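Local coordinates for protein Bacint_00347 (Bacteroides intestinalis DSM 17393, PDB 5MUM) that is a beta-propeller glycoside hydrolase that probably acts as a rhamnosidase, cleaving rhamnose-containing carbohydrates, at residues A[105-110]-A[125-130]; A[194-199]-A[254-259]; A[207-212]-A[280-285]. All blocks are in the same frame, centred on the assembly; numbering follows the deposited sequence.

Contact 1 of 3, residues A[105-110]-A[125-130]; sequences DGYLHL and TAPYTL
Y107 and Y128 both carry CG anti to the carbonyl carbon (chi1 -69° and -52°), which lays the Y107 ring alongside P127 and brings the Y128 ring over G106. The contact joins the hairpin loop before strand 108-112 to the type II beta turn A126-T129 in the loop leaving strand 121-123 of the same beta-propeller sheet. Y128 N donates to G106 O at 2.7 Å, from above the carbonyl plane, and P127 CA adds a CA-H...O contact to the same oxygen at 3.4 Å. Beside this bond G106 CA packs over a face of the Y128 ring, 3.7 Å from its centroid, where the lack of a side chain on G106 lets the ring close on CA. The phenol oxygen of Y128 is hydrogen-bonded to Q53 beyond. Replacing Y128 by an alanine would probably uncover the G106 backbone and leave Q53 without its hydroxyl partner. A second CH-pi contact sets P127 CD over a face of the Y107 ring, 4.1 Å from the centroid, with T125 O near the plane at the ring's edge. Deeper in, L108 reaches the end of the turn and the residue after it: CD2 meets L130 CD2 at 4.1 Å, and CD1 lies 3.8 Å from T129 O.

Contact 2 of 3, residues A[194-199]-A[254-259]; sequences DGEDQR and PIRYNN
An Asx turn at D194 turns one carboxylate oxygen back to its own loop and leaves the other for R256. D194 OD1 accepts from E196 N at 2.9 Å, met from above the carboxylate plane. With CG anti to the backbone N (chi1 -180°), the D194 side chain runs beside those of P254 and R256, and OD2 takes both R256 NE (2.8 Å) and R256 NH2 (2.9 Å). This is a side-on salt bridge to a single oxygen, which lies in the guanidinium plane while the carboxylate is turned 60° from it. P254 CG sits over one guanidinium face, and it also touches D194 CB at 3.6 Å. A nearly straight backbone bond, D194 N to I255 O (2.9 Å, 177°), runs beside the salt bridge.

In the beta-propeller, residues 194-199 belong to the link from strand 184-189, at the edge of one sheet, to strand 200-207, at the edge of the next, and 254-259 is the loop entering strand 261-264 on the far side of that second sheet. E196 crosses R256 at about a right angle, its CD 3.7 Å from R256 CD; its charge probably adds to the attraction, although no N-H points at it. The R199 guanidinium lies with one face on Y257 CB, and its NE is salt-bridged to E221. One water is gripped by four groups, donating to D194 O and E196 OE1 and accepting from R199 NH1 and Y257 N. A second water donates to E196 OE1 at 2.7 Å and accepts from both N258 N and N258 ND2.

Contact 3 of 3, residues A[207-212]-A[280-285]; sequences VDEQGT and ADASGN
A280 opens the second segment with its methyl group against D208, CB to CB at 3.8 Å. Two hairpin turns from neighbouring beta-propeller blades face each other here, D208-G211 and D281-G284. Each is a type I beta turn followed by a G1 beta bulge, with the glycine at positive phi, and each joins the first two strands of its sheet. The side chain of A280 also touches H214 on strand 213-220.

The side chain of D281 points away from the other blade, and its carbonyl oxygen makes the link. D281 O receives a weak hydrogen bond of 2.9 Å from a water that accepts from E209 N, and a bond from a second water, itself weakly bonded to Q210 N. These waters carry the polar link between the turns, since no direct hydrogen bond crosses the interface. A282 follows with CB 3.9 Å from E209 OE1; that oxygen is salt-bridged to R400, which the A282 side chain also touches.

G284 comes next and, without a side chain, lets its CA come up to D208 OD2, at 3.4 Å. The D208 carboxylate gets there because its CG stands between the backbone N and the carbonyl carbon (chi1 71°). OD2 is hydrogen-bonded to H214, while D208 OD1 accepts from Q210 N at 2.8 Å, an Asx turn, and also from T212 N at 3.0 Å, the two coming from opposite faces of the carboxylate plane. N285 completes the parallel between the turns: just as T212 N is bound by D208, N285 N donates to D281 OD1 at 2.9 Å.

All three contacts lie within the BNR repeat-containing range and belong to the beta-propeller, but none touches another. Contact 1 closes along the chain before the other two open and joins a hairpin of the sheet 98-102, 108-112, 121-123 to the loop that leaves it, beside the sheet of strands 56-62 and 67-74. Its centre is 38 Å from that of contact 2 and 25 Å from that of contact 3. Contacts 2 and 3, with centres 26 Å and nearest atoms about 13 Å apart, interleave in sequence and share strand 200-207: contact 2 lies at its start, toward the outside, and contact 3 at its end, nearer the centre. Contact 3 couples that sheet to the one beginning with strand 277-280, whereas contact 2 fastens the link entering it.

Contact 1 of 3, residues A[105-110]-A[125-130]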
loop_
_atom_site.group_PDB
_atom_site.type_symbol
_atom_site.label_atom_id
_atom_site.label_comp_id
_atom_site.label_asym_id
_atom_site.label_seq_id
_atom_site.Cartn_x
_atom_site.Cartn_y
_atom_site.Cartn_z
ATOM N N ASP A 105 20.767 -4.729 5.477
ATOM C CA ASP A 105 21.950 -5.320 4.885
ATOM C C ASP A 105 21.855 -5.461 3.383
ATOM O O ASP A 105 22.777 -5.966 2.778
ATOM C CB ASP A 105 22.220 -6.676 5.512
ATOM C CG ASP A 105 22.834 -6.575 6.905
ATOM O OD1 ASP A 105 23.161 -5.458 7.337
ATOM O OD2 ASP A 105 22.958 -7.630 7.571
ATOM N N GLY A 106 20.738 -5.023 2.796
ATOM C CA GLY A 106 20.524 -5.032 1.358
ATOM C C GLY A 106 19.915 -6.288 0.788
ATOM O O GLY A 106 19.811 -6.402 -0.425
ATOM N N TYR A 107 19.561 -7.259 1.624
ATOM C CA TYR A 107 18.880 -8.437 1.147
ATOM C C TYR A 107 17.476 -8.019 0.765
ATOM O O TYR A 107 16.809 -7.280 1.513
ATOM C CB TYR A 107 18.764 -9.550 2.172
ATOM C CG TYR A 107 20.058 -10.206 2.503
ATOM C CD1 TYR A 107 20.890 -9.660 3.471
ATOM C CD2 TYR A 107 20.487 -11.338 1.824
ATOM C CE1 TYR A 107 22.114 -10.247 3.794
ATOM C CE2 TYR A 107 21.717 -11.944 2.139
ATOM C CZ TYR A 107 22.523 -11.357 3.120
ATOM O OH TYR A 107 23.730 -11.898 3.467
ATOM N N LEU A 108 17.051 -8.513 -0.386
ATOM C CA LEU A 108 15.662 -8.396 -0.841
ATOM C C LEU A 108 14.808 -9.435 -0.131
ATOM O O LEU A 108 15.219 -10.598 0.014
ATOM C CB LEU A 108 15.540 -8.640 -2.343
ATOM C CG LEU A 108 16.062 -7.564 -3.292
ATOM C CD1 LEU A 108 17.584 -7.468 -3.237
ATOM C CD2 LEU A 108 15.591 -7.864 -4.698
ATOM N N HIS A 109 13.617 -9.011 0.263
ATOM C CA HIS A 109 12.618 -9.872 0.847
ATOM C C HIS A 109 11.421 -9.756 -0.067
ATOM O O HIS A 109 10.984 -8.657 -0.382
ATOM C CB HIS A 109 12.251 -9.358 2.227
ATOM C CG HIS A 109 13.313 -9.577 3.241
ATOM N ND1 HIS A 109 14.507 -8.883 3.240
ATOM C CD2 HIS A 109 13.350 -10.388 4.318
ATOM C CE1 HIS A 109 15.246 -9.299 4.256
ATOM N NE2 HIS A 109 14.570 -10.200 4.935
ATOM N N LEU A 110 10.884 -10.885 -0.452
ATOM C CA LEU A 110 9.822 -10.953 -1.455
ATOM C C LEU A 110 8.740 -11.812 -0.902
ATOM O O LEU A 110 9.032 -12.862 -0.356
ATOM C CB LEU A 110 10.323 -11.642 -2.724
ATOM C CG LEU A 110 10.868 -10.814 -3.865
ATOM C CD1 LEU A 110 9.786 -9.922 -4.411
ATOM C CD2 LEU A 110 12.120 -10.033 -3.437
ATOM N N THR A 125 19.731 -14.278 -2.253
ATOM C CA THR A 125 20.841 -15.125 -1.785
ATOM C C THR A 125 22.018 -14.299 -1.290
ATOM O O THR A 125 22.877 -14.810 -0.567
ATOM C CB THR A 125 21.309 -16.040 -2.904
ATOM O OG1 THR A 125 21.555 -15.276 -4.075
ATOM C CG2 THR A 125 20.214 -17.021 -3.220
ATOM N N ALA A 126 22.051 -13.034 -1.696
ATOM C CA ALA A 126 23.041 -12.073 -1.239
ATOM C C ALA A 126 22.463 -10.658 -1.299
ATOM O O ALA A 126 21.443 -10.421 -1.961
ATOM C CB ALA A 126 24.283 -12.155 -2.116
ATOM N N PRO A 127 23.098 -9.714 -0.585
ATOM C CA PRO A 127 22.619 -8.339 -0.629
ATOM C C PRO A 127 22.606 -7.806 -2.045
ATOM O O PRO A 127 23.505 -8.122 -2.809
ATOM C CB PRO A 127 23.664 -7.580 0.198
ATOM C CG PRO A 127 24.283 -8.605 1.078
ATOM C CD PRO A 127 24.309 -9.842 0.254
ATOM N N TYR A 128 21.582 -7.026 -2.395
ATOM C CA TYR A 128 21.551 -6.262 -3.653
ATOM C C TYR A 128 21.596 -7.117 -4.901
ATOM O O TYR A 128 22.048 -6.641 -5.929
ATOM C CB TYR A 128 22.692 -5.183 -3.675
ATOM C CG TYR A 128 22.670 -4.315 -2.445
ATOM C CD1 TYR A 128 21.571 -3.520 -2.176
ATOM C CD2 TYR A 128 23.719 -4.306 -1.530
ATOM C CE1 TYR A 128 21.503 -2.719 -1.032
ATOM C CE2 TYR A 128 23.661 -3.510 -0.368
ATOM C CZ TYR A 128 22.553 -2.713 -0.145
ATOM O OH TYR A 128 22.421 -1.925 0.978
ATOM N N THR A 129 21.205 -8.374 -4.785
ATOM C CA THR A 129 21.272 -9.332 -5.849
ATOM C C THR A 129 19.903 -9.889 -6.219
ATOM O O THR A 129 19.139 -10.182 -5.366
ATOM C CB THR A 129 22.257 -10.480 -5.455
ATOM O OG1 THR A 129 23.537 -9.945 -5.079
ATOM C CG2 THR A 129 22.390 -11.445 -6.572
ATOM N N LEU A 130 19.650 -9.990 -7.514
ATOM C CA LEU A 130 18.388 -10.430 -8.067
ATOM C C LEU A 130 18.366 -11.930 -8.254
ATOM O O LEU A 130 18.360 -12.402 -9.329
ATOM C CB LEU A 130 18.149 -9.775 -9.402
ATOM C CG LEU A 130 18.284 -8.270 -9.440
ATOM C CD1 LEU A 130 17.933 -7.692 -10.789
ATOM C CD2 LEU A 130 17.522 -7.636 -8.313
#

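Contact 2 of 3, residues A[194-199]-A[254-259]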
loop_
_atom_site.group_PDB
_atom_site.type_symbol
_atom_site.label_atom_id
_atom_site.label_comp_id
_atom_site.label_asym_id
_atom_site.label_seq_id
_atom_site.Cartn_x
_atom_site.Cartn_y
_atom_site.Cartn_z
ATOM N N ASP A 194 -9.303 -6.397 16.602
ATOM C CA ASP A 194 -10.241 -7.443 16.954
ATOM C C ASP A 194 -11.684 -7.088 16.571
ATOM O O ASP A 194 -12.302 -6.209 17.168
ATOM C CB ASP A 194 -10.090 -7.703 18.452
ATOM C CG ASP A 194 -10.995 -8.766 18.973
ATOM O OD1 ASP A 194 -11.530 -9.567 18.179
ATOM O OD2 ASP A 194 -11.182 -8.783 20.232
ATOM N N GLY A 195 -12.207 -7.825 15.600
ATOM C CA GLY A 195 -13.576 -7.674 15.123
ATOM C C GLY A 195 -14.598 -8.359 16.011
ATOM O O GLY A 195 -15.817 -8.255 15.734
ATOM N N GLU A 196 -14.099 -9.094 17.015
ATOM C CA GLU A 196 -14.896 -9.760 18.066
ATOM C C GLU A 196 -15.905 -10.754 17.496
ATOM O O GLU A 196 -17.034 -10.864 17.997
ATOM C CB GLU A 196 -15.627 -8.726 18.919
ATOM C CG GLU A 196 -14.729 -7.708 19.588
ATOM C CD GLU A 196 -15.537 -6.623 20.269
ATOM O OE1 GLU A 196 -15.759 -5.526 19.678
ATOM O OE2 GLU A 196 -15.961 -6.888 21.412
ATOM N N ASP A 197 -15.537 -11.396 16.394
ATOM C CA ASP A 197 -16.415 -12.297 15.679
ATOM C C ASP A 197 -17.687 -11.609 15.125
ATOM O O ASP A 197 -18.699 -12.259 14.838
ATOM C CB ASP A 197 -16.762 -13.497 16.613
ATOM N N GLN A 198 -17.666 -10.290 15.024
ATOM C CA GLN A 198 -18.862 -9.502 14.696
ATOM C C GLN A 198 -18.619 -8.715 13.423
ATOM O O GLN A 198 -19.542 -8.451 12.677
ATOM C CB GLN A 198 -19.217 -8.518 15.818
ATOM N N ARG A 199 -17.375 -8.320 13.185
ATOM C CA ARG A 199 -17.055 -7.435 12.054
ATOM C C ARG A 199 -15.675 -7.745 11.503
ATOM O O ARG A 199 -14.886 -8.435 12.141
ATOM C CB ARG A 199 -17.137 -5.972 12.504
ATOM C CG ARG A 199 -16.176 -5.559 13.616
ATOM C CD ARG A 199 -16.385 -4.113 14.097
ATOM N NE ARG A 199 -17.778 -3.916 14.489
ATOM C CZ ARG A 199 -18.314 -4.340 15.630
ATOM N NH1 ARG A 199 -17.572 -4.900 16.579
ATOM N NH2 ARG A 199 -19.621 -4.174 15.828
ATOM N N PRO A 254 -6.588 -5.972 22.587
ATOM C CA PRO A 254 -6.607 -5.541 21.196
ATOM C C PRO A 254 -7.503 -4.334 20.952
ATOM O O PRO A 254 -8.200 -3.861 21.861
ATOM C CB PRO A 254 -7.159 -6.752 20.474
ATOM C CG PRO A 254 -8.105 -7.333 21.460
ATOM C CD PRO A 254 -7.490 -7.114 22.816
ATOM N N ILE A 255 -7.478 -3.820 19.729
ATOM C CA ILE A 255 -8.249 -2.625 19.425
ATOM C C ILE A 255 -9.567 -3.096 18.816
ATOM O O ILE A 255 -9.574 -3.758 17.781
ATOM C CB ILE A 255 -7.546 -1.711 18.426
ATOM C CG1 ILE A 255 -6.129 -1.362 18.926
ATOM C CG2 ILE A 255 -8.392 -0.459 18.202
ATOM C CD1 ILE A 255 -5.274 -0.570 17.980
ATOM N N ARG A 256 -10.655 -2.680 19.424
ATOM C CA ARG A 256 -12.002 -3.081 19.056
ATOM C C ARG A 256 -12.788 -1.881 18.636
ATOM O O ARG A 256 -12.343 -0.754 18.767
ATOM C CB ARG A 256 -12.660 -3.702 20.269
ATOM C CG ARG A 256 -12.075 -5.037 20.619
ATOM C CD ARG A 256 -12.483 -5.496 22.005
ATOM N NE ARG A 256 -11.989 -6.869 22.117
ATOM C CZ ARG A 256 -11.494 -7.443 23.200
ATOM N NH1 ARG A 256 -11.413 -6.795 24.368
ATOM N NH2 ARG A 256 -11.090 -8.704 23.103
ATOM N N TYR A 257 -13.990 -2.122 18.154
ATOM C CA TYR A 257 -14.888 -1.043 17.772
ATOM C C TYR A 257 -15.018 0.028 18.884
ATOM O O TYR A 257 -14.969 1.233 18.618
ATOM C CB TYR A 257 -16.238 -1.647 17.373
ATOM C CG TYR A 257 -17.260 -0.622 17.017
ATOM C CD1 TYR A 257 -17.149 0.115 15.859
ATOM C CD2 TYR A 257 -18.371 -0.401 17.856
ATOM C CE1 TYR A 257 -18.088 1.087 15.539
ATOM C CE2 TYR A 257 -19.308 0.588 17.556
ATOM C CZ TYR A 257 -19.161 1.318 16.398
ATOM O OH TYR A 257 -20.095 2.283 16.093
ATOM N N ASN A 258 -15.165 -0.441 20.120
ATOM C CA ASN A 258 -15.459 0.427 21.256
ATOM C C ASN A 258 -14.300 1.300 21.650
ATOM O O ASN A 258 -14.525 2.436 22.014
ATOM C CB ASN A 258 -15.972 -0.378 22.484
ATOM C CG ASN A 258 -14.870 -1.085 23.217
ATOM O OD1 ASN A 258 -14.353 -0.570 24.226
ATOM N ND2 ASN A 258 -14.471 -2.254 22.723
ATOM N N ASN A 259 -13.061 0.811 21.545
ATOM C CA ASN A 259 -11.902 1.580 22.018
ATOM C C ASN A 259 -11.003 2.155 20.921
ATOM O O ASN A 259 -10.082 2.916 21.232
ATOM C CB ASN A 259 -11.073 0.776 23.032
ATOM C CG ASN A 259 -10.381 -0.436 22.425
ATOM O OD1 ASN A 259 -10.917 -1.049 21.538
ATOM N ND2 ASN A 259 -9.163 -0.756 22.889
HETATM O O HOH W 1 -14.700 -4.929 17.405
HETATM O O HOH W 2 -16.192 -3.113 20.734
#

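Contact 3 of 3, residues A[207-212]-A[280-285]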
loop_
_atom_site.group_PDB
_atom_site.type_symbol
_atom_site.label_atom_id
_atom_site.label_comp_id
_atom_site.label_asym_id
_atom_site.label_seq_id
_atom_site.Cartn_x
_atom_site.Cartn_y
_atom_site.Cartn_z
ATOM N N VAL A 207 5.417 3.273 7.698
ATOM C CA VAL A 207 6.428 3.550 8.699
ATOM C C VAL A 207 7.082 4.868 8.329
ATOM O O VAL A 207 7.575 5.041 7.216
ATOM C CB VAL A 207 7.461 2.398 8.855
ATOM C CG1 VAL A 207 8.550 2.807 9.842
ATOM C CG2 VAL A 207 6.784 1.125 9.301
ATOM N N ASP A 208 7.103 5.796 9.286
ATOM C CA ASP A 208 7.550 7.115 8.999
ATOM C C ASP A 208 9.076 7.234 9.171
ATOM O O ASP A 208 9.789 6.247 9.463
ATOM C CB ASP A 208 6.723 8.165 9.795
ATOM C CG ASP A 208 7.016 8.160 11.300
ATOM O OD1 ASP A 208 8.125 7.696 11.731
ATOM O OD2 ASP A 208 6.120 8.660 12.018
ATOM N N GLU A 209 9.555 8.451 8.972
ATOM C CA GLU A 209 11.005 8.747 9.029
ATOM C C GLU A 209 11.615 8.601 10.437
ATOM O O GLU A 209 12.835 8.520 10.590
ATOM C CB GLU A 209 11.258 10.131 8.380
ATOM C CG GLU A 209 10.964 10.082 6.864
ATOM C CD GLU A 209 10.573 11.416 6.215
ATOM O OE1 GLU A 209 11.380 12.323 6.389
ATOM O OE2 GLU A 209 9.474 11.552 5.513
ATOM N N GLN A 210 10.785 8.548 11.467
ATOM C CA GLN A 210 11.222 8.262 12.826
ATOM C C GLN A 210 11.171 6.785 13.166
ATOM O O GLN A 210 11.540 6.408 14.279
ATOM C CB GLN A 210 10.337 8.977 13.843
ATOM C CG GLN A 210 10.358 10.494 13.769
ATOM C CD GLN A 210 11.653 11.082 14.269
ATOM O OE1 GLN A 210 12.211 10.609 15.257
ATOM N NE2 GLN A 210 12.138 12.133 13.594
ATOM N N GLY A 211 10.680 5.950 12.249
ATOM C CA GLY A 211 10.503 4.539 12.508
ATOM C C GLY A 211 9.215 4.164 13.216
ATOM O O GLY A 211 9.047 3.021 13.653
ATOM N N THR A 212 8.272 5.094 13.221
ATOM C CA THR A 212 6.970 4.898 13.843
ATOM C C THR A 212 6.066 4.187 12.856
ATOM O O THR A 212 6.005 4.563 11.680
ATOM C CB THR A 212 6.379 6.236 14.253
ATOM O OG1 THR A 212 7.247 6.791 15.236
ATOM C CG2 THR A 212 4.995 6.113 14.865
ATOM N N ALA A 280 2.773 9.596 6.299
ATOM C CA ALA A 280 3.031 10.485 7.412
ATOM C C ALA A 280 4.081 11.499 7.004
ATOM O O ALA A 280 4.905 11.239 6.129
ATOM C CB ALA A 280 3.462 9.682 8.648
ATOM N N ASP A 281 4.052 12.652 7.651
ATOM C CA ASP A 281 5.020 13.693 7.378
ATOM C C ASP A 281 6.215 13.488 8.299
ATOM O O ASP A 281 6.262 12.532 9.080
ATOM C CB ASP A 281 4.365 15.072 7.488
ATOM C CG ASP A 281 3.912 15.408 8.867
ATOM O OD1 ASP A 281 4.313 14.765 9.884
ATOM O OD2 ASP A 281 3.142 16.365 8.936
ATOM N N ALA A 282 7.187 14.372 8.206
ATOM C CA ALA A 282 8.413 14.240 8.990
ATOM C C ALA A 282 8.187 14.535 10.473
ATOM O O ALA A 282 8.989 14.117 11.273
ATOM C CB ALA A 282 9.532 15.119 8.429
ATOM N N SER A 283 7.079 15.182 10.832
ATOM C CA SER A 283 6.673 15.355 12.240
ATOM C C SER A 283 5.957 14.113 12.811
ATOM O O SER A 283 5.498 14.157 13.944
ATOM C CB SER A 283 5.724 16.543 12.402
ATOM O OG SER A 283 6.185 17.718 11.740
ATOM N N GLY A 284 5.821 13.034 12.029
ATOM C CA GLY A 284 5.104 11.850 12.470
ATOM C C GLY A 284 3.584 11.994 12.456
ATOM O O GLY A 284 2.901 11.223 13.115
ATOM N N ASN A 285 3.055 12.974 11.722
ATOM C CA ASN A 285 1.621 13.184 11.629
ATOM C C ASN A 285 1.069 12.353 10.485
ATOM O O ASN A 285 1.617 12.389 9.380
ATOM C CB ASN A 285 1.283 14.642 11.416
ATOM C CG ASN A 285 1.651 15.494 12.600
ATOM O OD1 ASN A 285 2.163 16.579 12.431
ATOM N ND2 ASN A 285 1.455 14.977 13.802
HETATM O O HOH W 3 7.956 10.628 7.800
HETATM O O HOH W 4 8.602 10.782 10.586
#